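Local coordinates for CurJ (Moorea producens 3L, PDB 5TZ6), which contains a polyketide synthase dehydratase domain that probably carries out a vinylogous dehydration in curacin biosynthesis and is captured here as an inactivated variant, at residues His177-Trp189 / Cys197-Thr209. The protein carries 1 engineered substitution. Numbering follows the deposited sequence.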
loop_
_atom_site.group_PDB
_atom_site.type_symbol
_atom_site.label_atom_id
_atom_site.label_comp_id
_atom_site.label_asym_id
_atom_site.label_seq_id
_atom_site.Cartn_x
_atom_site.Cartn_y
_atom_site.Cartn_z
ATOM N N HIS A 177 1.361 5.223 -33.831
ATOM C CA HIS A 177 0.853 3.971 -34.382
ATOM C C HIS A 177 -0.127 3.376 -33.374
ATOM O O HIS A 177 0.279 2.895 -32.304
ATOM C CB HIS A 177 2.007 3.011 -34.657
ATOM C CG HIS A 177 2.928 3.455 -35.751
ATOM N ND1 HIS A 177 3.970 2.675 -36.206
ATOM C CD2 HIS A 177 2.943 4.579 -36.507
ATOM C CE1 HIS A 177 4.599 3.306 -37.181
ATOM N NE2 HIS A 177 3.994 4.462 -37.386
ATOM N N LEU A 178 -1.413 3.411 -33.716
ATOM C CA LEU A 178 -2.479 2.904 -32.859
ATOM C C LEU A 178 -2.801 1.467 -33.246
ATOM O O LEU A 178 -3.133 1.191 -34.403
ATOM C CB LEU A 178 -3.731 3.774 -32.985
ATOM C CG LEU A 178 -3.675 5.236 -32.529
ATOM C CD1 LEU A 178 -5.013 5.920 -32.769
ATOM C CD2 LEU A 178 -3.266 5.368 -31.067
ATOM N N GLY A 179 -2.728 0.558 -32.279
ATOM C CA GLY A 179 -3.126 -0.815 -32.510
ATOM C C GLY A 179 -4.640 -0.961 -32.518
ATOM O O GLY A 179 -5.396 0.012 -32.522
ATOM N N GLN A 180 -5.087 -2.218 -32.485
ATOM C CA GLN A 180 -6.512 -2.499 -32.625
ATOM C C GLN A 180 -7.306 -1.981 -31.434
ATOM O O GLN A 180 -8.351 -1.341 -31.607
ATOM C CB GLN A 180 -6.731 -4.003 -32.781
ATOM C CG GLN A 180 -8.155 -4.401 -33.134
ATOM C CD GLN A 180 -8.250 -5.826 -33.661
ATOM O OE1 GLN A 180 -7.259 -6.401 -34.115
ATOM N NE2 GLN A 180 -9.446 -6.401 -33.599
ATOM N N SER A 181 -6.807 -2.201 -30.221
ATOM C CA SER A 181 -7.606 -1.870 -29.053
ATOM C C SER A 181 -7.771 -0.370 -28.845
ATOM O O SER A 181 -8.622 0.030 -28.046
ATOM C CB SER A 181 -6.988 -2.521 -27.818
ATOM O OG SER A 181 -5.655 -2.086 -27.637
ATOM N N PHE A 182 -7.034 0.469 -29.572
ATOM C CA PHE A 182 -7.235 1.913 -29.496
ATOM C C PHE A 182 -8.082 2.456 -30.643
ATOM O O PHE A 182 -8.273 3.674 -30.732
ATOM C CB PHE A 182 -5.879 2.641 -29.453
ATOM C CG PHE A 182 -5.335 2.823 -28.064
ATOM C CD1 PHE A 182 -5.685 3.932 -27.305
ATOM C CD2 PHE A 182 -4.486 1.884 -27.508
ATOM C CE1 PHE A 182 -5.199 4.100 -26.008
ATOM C CE2 PHE A 182 -3.992 2.047 -26.215
ATOM C CZ PHE A 182 -4.354 3.155 -25.465
ATOM N N ARG A 183 -8.602 1.592 -31.514
ATOM C CA ARG A 183 -9.363 2.019 -32.689
ATOM C C ARG A 183 -10.843 1.735 -32.443
ATOM O O ARG A 183 -11.409 0.772 -32.956
ATOM C CB ARG A 183 -8.840 1.328 -33.956
ATOM C CG ARG A 183 -7.412 1.753 -34.315
ATOM C CD ARG A 183 -6.898 1.108 -35.589
ATOM N NE ARG A 183 -5.545 1.568 -35.876
ATOM C CZ ARG A 183 -5.090 1.864 -37.091
ATOM N NH1 ARG A 183 -3.841 2.296 -37.245
ATOM N NH2 ARG A 183 -5.893 1.767 -38.145
ATOM N N TRP A 184 -11.466 2.599 -31.640
ATOM C CA TRP A 184 -12.879 2.499 -31.301
ATOM C C TRP A 184 -13.780 3.161 -32.332
ATOM O O TRP A 184 -14.937 2.747 -32.491
ATOM C CB TRP A 184 -13.149 3.156 -29.937
ATOM C CG TRP A 184 -12.776 2.348 -28.722
ATOM C CD1 TRP A 184 -11.523 1.973 -28.334
ATOM C CD2 TRP A 184 -13.674 1.830 -27.731
ATOM N NE1 TRP A 184 -11.584 1.251 -27.168
ATOM C CE2 TRP A 184 -12.894 1.148 -26.776
ATOM C CE3 TRP A 184 -15.062 1.873 -27.562
ATOM C CZ2 TRP A 184 -13.456 0.514 -25.666
ATOM C CZ3 TRP A 184 -15.622 1.240 -26.458
ATOM C CH2 TRP A 184 -14.819 0.572 -25.527
ATOM N N ILE A 185 -13.291 4.193 -33.015
ATOM C CA ILE A 185 -14.124 4.988 -33.911
ATOM C C ILE A 185 -14.398 4.193 -35.183
ATOM O O ILE A 185 -13.503 3.978 -36.003
ATOM C CB ILE A 185 -13.482 6.344 -34.221
ATOM C CG1 ILE A 185 -13.290 7.125 -32.911
ATOM C CG2 ILE A 185 -14.316 7.110 -35.234
ATOM C CD1 ILE A 185 -12.658 8.478 -33.052
ATOM N N GLU A 186 -15.643 3.747 -35.345
ATOM C CA GLU A 186 -16.052 3.032 -36.543
ATOM C C GLU A 186 -16.608 3.952 -37.618
ATOM O O GLU A 186 -16.436 3.665 -38.807
ATOM C CB GLU A 186 -17.108 1.976 -36.207
ATOM C CG GLU A 186 -16.594 0.807 -35.391
ATOM C CD GLU A 186 -16.416 -0.440 -36.232
ATOM O OE1 GLU A 186 -17.435 -0.980 -36.718
ATOM O OE2 GLU A 186 -15.259 -0.878 -36.415
ATOM N N GLN A 187 -17.267 5.050 -37.247
ATOM C CA GLN A 187 -17.854 5.904 -38.274
ATOM C C GLN A 187 -17.716 7.363 -37.875
ATOM O O GLN A 187 -17.648 7.689 -36.688
ATOM C CB GLN A 187 -19.326 5.551 -38.510
ATOM C CG GLN A 187 -19.521 4.307 -39.343
ATOM C CD GLN A 187 -20.968 4.095 -39.720
ATOM O OE1 GLN A 187 -21.345 4.210 -40.888
ATOM N NE2 GLN A 187 -21.794 3.798 -38.726
ATOM N N VAL A 188 -17.677 8.244 -38.874
ATOM C CA VAL A 188 -17.415 9.660 -38.628
ATOM C C VAL A 188 -18.278 10.511 -39.548
ATOM O O VAL A 188 -18.303 10.299 -40.765
ATOM C CB VAL A 188 -15.926 10.004 -38.814
ATOM C CG1 VAL A 188 -15.662 11.466 -38.448
ATOM C CG2 VAL A 188 -15.068 9.082 -37.963
ATOM N N TRP A 189 -18.961 11.494 -38.963
ATOM C CA TRP A 189 -19.766 12.460 -39.699
ATOM C C TRP A 189 -19.293 13.856 -39.336
ATOM O O TRP A 189 -19.257 14.213 -38.153
ATOM C CB TRP A 189 -21.251 12.310 -39.375
ATOM C CG TRP A 189 -21.831 11.053 -39.889
ATOM C CD1 TRP A 189 -22.419 10.855 -41.102
ATOM C CD2 TRP A 189 -21.896 9.804 -39.199
ATOM N NE1 TRP A 189 -22.841 9.554 -41.214
ATOM C CE2 TRP A 189 -22.532 8.887 -40.057
ATOM C CE3 TRP A 189 -21.474 9.372 -37.938
ATOM C CZ2 TRP A 189 -22.758 7.562 -39.697
ATOM C CZ3 TRP A 189 -21.699 8.057 -37.580
ATOM C CH2 TRP A 189 -22.336 7.165 -38.456
ATOM N N CYS A 197 -18.908 10.919 -33.975
ATOM C CA CYS A 197 -18.274 9.627 -34.186
ATOM C C CYS A 197 -19.140 8.520 -33.600
ATOM O O CYS A 197 -19.640 8.640 -32.477
ATOM C CB CYS A 197 -16.886 9.586 -33.551
ATOM S SG CYS A 197 -15.728 10.767 -34.253
ATOM N N GLN A 198 -19.331 7.460 -34.374
ATOM C CA GLN A 198 -19.853 6.208 -33.860
ATOM C C GLN A 198 -18.686 5.321 -33.461
ATOM O O GLN A 198 -17.722 5.173 -34.228
ATOM C CB GLN A 198 -20.714 5.483 -34.888
ATOM C CG GLN A 198 -21.278 4.191 -34.337
ATOM C CD GLN A 198 -22.081 3.424 -35.352
ATOM O OE1 GLN A 198 -21.563 3.028 -36.395
ATOM N NE2 GLN A 198 -23.354 3.208 -35.057
ATOM N N MET A 199 -18.798 4.711 -32.279
ATOM C CA MET A 199 -17.739 3.916 -31.679
ATOM C C MET A 199 -18.249 2.540 -31.289
ATOM O O MET A 199 -19.374 2.395 -30.797
ATOM C CB MET A 199 -17.166 4.595 -30.439
ATOM C CG MET A 199 -16.138 5.648 -30.753
ATOM S SD MET A 199 -16.186 7.002 -29.585
ATOM C CE MET A 199 -14.627 7.804 -29.957
ATOM N N LYS A 200 -17.406 1.536 -31.514
ATOM C CA LYS A 200 -17.657 0.171 -31.086
ATOM C C LYS A 200 -16.443 -0.327 -30.318
ATOM O O LYS A 200 -15.311 0.099 -30.566
ATOM C CB LYS A 200 -17.935 -0.770 -32.269
ATOM C CG LYS A 200 -19.239 -0.510 -33.001
ATOM C CD LYS A 200 -19.424 -1.502 -34.144
ATOM C CE LYS A 200 -20.770 -1.327 -34.837
ATOM N NZ LYS A 200 -20.953 -2.289 -35.963
ATOM N N VAL A 201 -16.697 -1.216 -29.365
ATOM C CA VAL A 201 -15.651 -1.758 -28.503
ATOM C C VAL A 201 -14.776 -2.680 -29.346
ATOM O O VAL A 201 -15.292 -3.623 -29.965
ATOM C CB VAL A 201 -16.254 -2.485 -27.290
ATOM C CG1 VAL A 201 -17.348 -3.415 -27.738
ATOM C CG2 VAL A 201 -15.177 -3.247 -26.533
ATOM N N PRO A 202 -13.471 -2.426 -29.439
ATOM C CA PRO A 202 -12.604 -3.318 -30.213
ATOM C C PRO A 202 -12.778 -4.771 -29.792
ATOM O O PRO A 202 -13.035 -5.081 -28.627
ATOM C CB PRO A 202 -11.199 -2.809 -29.885
ATOM C CG PRO A 202 -11.396 -1.364 -29.591
ATOM C CD PRO A 202 -12.746 -1.244 -28.939
ATOM N N LYS A 203 -12.617 -5.667 -30.765
ATOM C CA LYS A 203 -12.737 -7.096 -30.513
ATOM C C LYS A 203 -11.638 -7.624 -29.597
ATOM O O LYS A 203 -11.789 -8.706 -29.023
ATOM C CB LYS A 203 -12.768 -7.824 -31.857
ATOM C CG LYS A 203 -14.085 -7.580 -32.594
ATOM C CD LYS A 203 -13.967 -7.747 -34.098
ATOM C CE LYS A 203 -13.542 -6.425 -34.736
ATOM N NZ LYS A 203 -13.319 -6.503 -36.205
ATOM N N THR A 204 -10.540 -6.890 -29.443
ATOM C CA THR A 204 -9.438 -7.312 -28.590
ATOM C C THR A 204 -9.623 -6.934 -27.119
ATOM O O THR A 204 -8.836 -7.384 -26.279
ATOM C CB THR A 204 -8.115 -6.745 -29.122
ATOM O OG1 THR A 204 -8.303 -5.394 -29.565
ATOM C CG2 THR A 204 -7.604 -7.589 -30.277
ATOM N N ILE A 205 -10.622 -6.116 -26.788
ATOM C CA ILE A 205 -10.911 -5.715 -25.411
ATOM C C ILE A 205 -12.047 -6.582 -24.891
ATOM O O ILE A 205 -13.064 -6.756 -25.575
ATOM C CB ILE A 205 -11.284 -4.228 -25.325
ATOM C CG1 ILE A 205 -10.110 -3.355 -25.756
ATOM C CG2 ILE A 205 -11.720 -3.879 -23.915
ATOM C CD1 ILE A 205 -10.410 -1.884 -25.704
ATOM N N LEU A 206 -11.889 -7.133 -23.685
ATOM C CA LEU A 206 -12.922 -8.004 -23.134
ATOM C C LEU A 206 -13.367 -7.700 -21.712
ATOM O O LEU A 206 -14.369 -8.279 -21.278
ATOM C CB LEU A 206 -12.455 -9.465 -23.180
ATOM C CG LEU A 206 -12.093 -9.994 -24.564
ATOM C CD1 LEU A 206 -11.751 -11.469 -24.478
ATOM C CD2 LEU A 206 -13.228 -9.747 -25.545
ATOM N N ASN A 207 -12.684 -6.826 -20.974
ATOM C CA ASN A 207 -12.980 -6.635 -19.558
ATOM C C ASN A 207 -13.610 -5.277 -19.260
ATOM O O ASN A 207 -13.564 -4.821 -18.112
ATOM C CB ASN A 207 -11.724 -6.831 -18.707
ATOM C CG ASN A 207 -10.589 -5.919 -19.117
ATOM O OD1 ASN A 207 -10.667 -5.226 -20.132
ATOM N ND2 ASN A 207 -9.523 -5.910 -18.324
ATOM N N THR A 208 -14.199 -4.619 -20.263
ATOM C CA THR A 208 -14.739 -3.277 -20.061
ATOM C C THR A 208 -15.746 -3.206 -18.917
ATOM O O THR A 208 -16.138 -2.098 -18.528
ATOM C CB THR A 208 -15.395 -2.764 -21.348
ATOM O OG1 THR A 208 -16.165 -3.809 -21.949
ATOM C CG2 THR A 208 -14.336 -2.296 -22.338
ATOM N N THR A 209 -16.180 -4.349 -18.377
ATOM C CA THR A 209 -17.190 -4.335 -17.326
ATOM C C THR A 209 -16.617 -3.864 -15.999
ATOM O O THR A 209 -17.320 -3.208 -15.223
ATOM C CB THR A 209 -17.808 -5.724 -17.169
ATOM O OG1 THR A 209 -19.154 -5.705 -17.662
ATOM C CG2 THR A 209 -17.801 -6.158 -15.707
HETATM O O HOH W 1 -13.828 -1.067 -32.954
#
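A classic beta bulge marks the antiparallel hairpin of strands 185-190 and 194-200 in this hotdog-family dehydratase: Glu-186 and Gln-187 both face Gln-198. The evidence is a shared acceptor, since Gln-198 O takes Glu-186 N at 2.8 Å, in the carbonyl plane, and Gln-187 N at 3.1 Å, tilted 22° from it. On the Trp-184 side of the bulge, Lys-200 N donates to Trp-184 O, and a water bridges Arg-183 O and Lys-200 O.

The side chains of Gln-187 and Gln-198 run side by side, and NE2 of Gln-187 donates to OE1 of Gln-198, though the modelled length of 2.5 Å is doubtful; OE1 of Gln-187 accepts a hydrogen bond from NZ of Lys-161. CB of Gln-198 also meets CZ3 at the ring edge of Trp-189, 3.9 Å away. On the other sheet face Ile-185 lies alongside Met-199, with Ile-185 CG2 3.9 Å from Cys-197 CB.

Where the strands give way to loops, Trp-184 presents one indole face to Val-201 and Pro-202. Val-201 CA stands 3.8 Å from the centroid of the Trp-184 six-membered ring, 17° off its normal, a CH-pi contact, and Pro-202 CD covers the five-membered ring. With CG of Trp-184 anti to the carbonyl carbon (chi1 -78°), the indole lies against both residues. Ile-205 CD1 comes within 3.7 Å of Trp-184 NE1. NE1 of Trp-184 hydrogen-bonds OG1 of Thr-216 in helix 215-223, and makes a weak bond to Ser-181 O. Replacing Trp-184 with alanine would probably leave Val-201 and Pro-202 facing a gap and Thr-216 without its indole donor.

Two backbone donors on Gln-198 O thus fix the bulge, while the bond to Thr-216 and the covered face probably limit the indole's freedom to turn.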